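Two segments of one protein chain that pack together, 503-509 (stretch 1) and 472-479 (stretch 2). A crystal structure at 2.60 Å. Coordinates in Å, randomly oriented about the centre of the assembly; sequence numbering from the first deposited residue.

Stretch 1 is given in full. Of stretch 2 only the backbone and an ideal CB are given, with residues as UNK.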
# COMPACT_ATOMS: atom_id res chain seq x y z
N LEU A 503 -12.30 41.61 -33.26
CA LEU A 503 -11.04 41.42 -33.97
C LEU A 503 -10.27 40.27 -33.35
O LEU A 503 -9.80 39.38 -34.06
CB LEU A 503 -10.20 42.69 -33.96
CG LEU A 503 -10.81 43.92 -34.62
CD1 LEU A 503 -9.72 44.75 -35.26
CD2 LEU A 503 -11.85 43.53 -35.66
N LEU A 504 -10.16 40.28 -32.02
CA LEU A 504 -9.47 39.21 -31.29
C LEU A 504 -10.01 37.83 -31.62
O LEU A 504 -9.25 36.93 -31.95
CB LEU A 504 -9.55 39.43 -29.79
CG LEU A 504 -8.27 39.85 -29.08
CD1 LEU A 504 -7.06 39.58 -29.97
CD2 LEU A 504 -8.33 41.30 -28.69
N VAL A 505 -11.32 37.66 -31.49
CA VAL A 505 -11.99 36.39 -31.75
C VAL A 505 -11.71 35.80 -33.13
O VAL A 505 -11.72 34.59 -33.30
CB VAL A 505 -13.51 36.53 -31.57
CG1 VAL A 505 -14.24 35.35 -32.20
CG2 VAL A 505 -13.85 36.64 -30.11
N LYS A 506 -11.47 36.66 -34.11
CA LYS A 506 -11.22 36.19 -35.47
C LYS A 506 -9.87 35.46 -35.57
O LYS A 506 -9.70 34.55 -36.39
CB LYS A 506 -11.31 37.34 -36.47
CG LYS A 506 -12.60 37.35 -37.27
CD LYS A 506 -12.68 36.10 -38.14
CE LYS A 506 -13.82 36.19 -39.17
NZ LYS A 506 -13.93 34.94 -39.98
N LYS A 507 -8.92 35.87 -34.73
CA LYS A 507 -7.59 35.27 -34.67
C LYS A 507 -7.56 33.97 -33.86
O LYS A 507 -6.68 33.12 -34.05
CB LYS A 507 -6.58 36.27 -34.10
CG LYS A 507 -6.61 37.64 -34.76
CD LYS A 507 -5.74 38.63 -33.99
CE LYS A 507 -6.15 40.08 -34.27
NZ LYS A 507 -5.69 41.03 -33.20
N THR A 508 -8.50 33.81 -32.94
CA THR A 508 -8.53 32.62 -32.11
C THR A 508 -9.30 31.50 -32.81
O THR A 508 -9.61 31.61 -33.99
CB THR A 508 -9.18 32.90 -30.75
OG1 THR A 508 -10.61 32.87 -30.88
CG2 THR A 508 -8.72 34.26 -30.21
N GLN A 509 -9.58 30.43 -32.08
CA GLN A 509 -10.25 29.27 -32.64
C GLN A 509 -11.45 28.93 -31.79
O GLN A 509 -11.80 27.76 -31.62
CB GLN A 509 -9.30 28.07 -32.73
CG GLN A 509 -8.01 28.35 -33.48
CD GLN A 509 -7.04 27.17 -33.44
OE1 GLN A 509 -6.56 26.72 -34.48
NE2 GLN A 509 -6.75 26.68 -32.25
N UNK A 472 -3.74 41.17 -21.84
CA UNK A 472 -4.62 42.10 -22.53
C UNK A 472 -5.29 41.58 -23.81
O UNK A 472 -6.07 42.30 -24.43
CB UNK A 472 -3.82 43.36 -22.88
N UNK A 473 -5.02 40.33 -24.19
CA UNK A 473 -5.52 39.80 -25.46
C UNK A 473 -6.50 38.62 -25.36
O UNK A 473 -6.37 37.63 -26.08
CB UNK A 473 -4.32 39.37 -26.31
N UNK A 474 -7.50 38.76 -24.50
CA UNK A 474 -8.55 37.78 -24.38
C UNK A 474 -9.89 38.46 -24.69
O UNK A 474 -10.27 39.42 -24.01
CB UNK A 474 -8.55 37.15 -22.99
N UNK A 475 -10.61 37.98 -25.71
CA UNK A 475 -11.83 38.60 -26.24
C UNK A 475 -12.88 38.81 -25.16
O UNK A 475 -13.65 39.77 -25.24
CB UNK A 475 -12.41 37.74 -27.36
N UNK A 476 -12.92 37.91 -24.18
CA UNK A 476 -13.93 37.89 -23.12
C UNK A 476 -13.75 39.07 -22.18
O UNK A 476 -14.71 39.60 -21.63
CB UNK A 476 -13.86 36.58 -22.34
N UNK A 477 -12.50 39.46 -22.00
CA UNK A 477 -12.13 40.54 -21.11
C UNK A 477 -12.46 41.87 -21.74
O UNK A 477 -12.91 42.78 -21.05
CB UNK A 477 -10.64 40.47 -20.76
N UNK A 478 -12.23 41.98 -23.05
CA UNK A 478 -12.55 43.21 -23.77
C UNK A 478 -14.05 43.40 -23.84
O UNK A 478 -14.56 44.50 -23.73
CB UNK A 478 -11.95 43.19 -25.18
N UNK A 479 -14.77 42.30 -24.00
CA UNK A 479 -16.21 42.38 -23.89
C UNK A 479 -16.64 42.91 -22.53
O UNK A 479 -17.44 43.81 -22.44
CB UNK A 479 -16.83 41.01 -24.14

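Stretch 1 ends a helix at its C-terminal side, and stretch 2 begins one; the two helices run nearly antiparallel, at 167°, with axes 9.8 Å apart at closest approach. What stretch 1 offers is apolar: Leu504 points toward the other stretch, and Val505 and the methyl of Thr508 lie nearby.

Position 472 has phi/psi of -105/0, and its CA-to-CB bond points sideways, with nothing of stretch 1 within 5.5 Å of the ideal CB. The contact sets little requirement here, and many polar or flexible residues would serve. It is Gln472, whose end leads away.

At 473 the CA-to-CB bond also points sideways, but the ideal CB lies 4.6 Å from Leu504 CD1, at the margin of the apolar patch. A residue with some hydrocarbon near its base would suit, whether aromatic, aliphatic or a long polar chain. Tyr473 is found; its CB lies 4.5 Å from Leu504 CD1, an apolar contact.

Position 474 points away from stretch 1, so its choice must be read from its own backbone. With phi/psi of -120/120 it stands immediately before a helix, where free amide groups need acceptors; Asp, Asn, Ser or Thr would all fit. Asp474 caps the helix, its OD1 accepting from the backbone N of position 476 at 2.9 Å.

At 475 the CA-to-CB bond points toward stretch 1, and the CA of 475 lies 5.6 Å from the CA of Leu504. The ideal CB is already tight, 3.3 Å from Val505 CG2, and 4.1 Å from Leu504 CB, so a compact apolar group is favoured: Ala, Val or Pro. A phi of -55 admits proline, and the first turn of a helix tolerates its missing amide hydrogen. Pro475 lays its ring against both neighbours: CB is 3.4 Å from Val505 CG2, and CG is 4.0 Å from Leu504 CB.

Position 476 points away, and 477 has nothing of stretch 1 near its CB. Their helical angles allow many residues, and this contact cannot choose between them. They are Leu476 and Leu477.

Position 478 points toward stretch 1, yet its ideal CB is still 5.4 Å from Leu504 CD2. A short side chain would leave that gap unbridged, whereas Leu, Met or Ile could extend into it. Leu478, with chi1 m and chi2 t, brings CD1 to 3.1 Å from Leu504 CD2, a very close apolar approach.

Position 479 is out of reach, so stretch 1 gives no preference among helix-compatible residues. It is Asn479.

Stretch 2 472-479: QYDPLLLN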
# COMPACT_ATOMS: atom_id res chain seq x y z
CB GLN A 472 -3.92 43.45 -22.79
CG GLN A 472 -2.48 43.38 -23.35
CD GLN A 472 -1.46 43.00 -22.29
OE1 GLN A 472 -0.98 41.86 -22.24
NE2 GLN A 472 -1.13 43.96 -21.42
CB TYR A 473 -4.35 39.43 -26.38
CG TYR A 473 -3.39 40.56 -26.60
CD1 TYR A 473 -3.70 41.61 -27.46
CD2 TYR A 473 -2.17 40.60 -25.94
CE1 TYR A 473 -2.82 42.65 -27.65
CE2 TYR A 473 -1.28 41.63 -26.13
CZ TYR A 473 -1.61 42.66 -26.98
OH TYR A 473 -0.73 43.68 -27.16
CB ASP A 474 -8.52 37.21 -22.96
CG ASP A 474 -9.73 36.33 -22.63
OD1 ASP A 474 -10.68 36.20 -23.44
OD2 ASP A 474 -9.73 35.77 -21.51
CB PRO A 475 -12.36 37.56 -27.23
CG PRO A 475 -11.26 36.61 -27.48
CD PRO A 475 -10.36 36.65 -26.29
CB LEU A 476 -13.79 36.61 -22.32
CG LEU A 476 -15.01 36.01 -21.62
CD1 LEU A 476 -14.57 35.20 -20.37
CD2 LEU A 476 -16.04 37.08 -21.27
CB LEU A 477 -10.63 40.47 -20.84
CG LEU A 477 -9.99 41.64 -20.11
CD1 LEU A 477 -10.49 41.74 -18.69
CD2 LEU A 477 -8.50 41.46 -20.14
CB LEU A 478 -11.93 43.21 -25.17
CG LEU A 478 -10.40 43.20 -25.19
CD1 LEU A 478 -9.88 43.02 -26.60
CD2 LEU A 478 -9.83 44.47 -24.57
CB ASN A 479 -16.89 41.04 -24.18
CG ASN A 479 -18.40 41.12 -24.04
OD1 ASN A 479 -18.94 40.97 -22.95
ND2 ASN A 479 -19.07 41.41 -25.14
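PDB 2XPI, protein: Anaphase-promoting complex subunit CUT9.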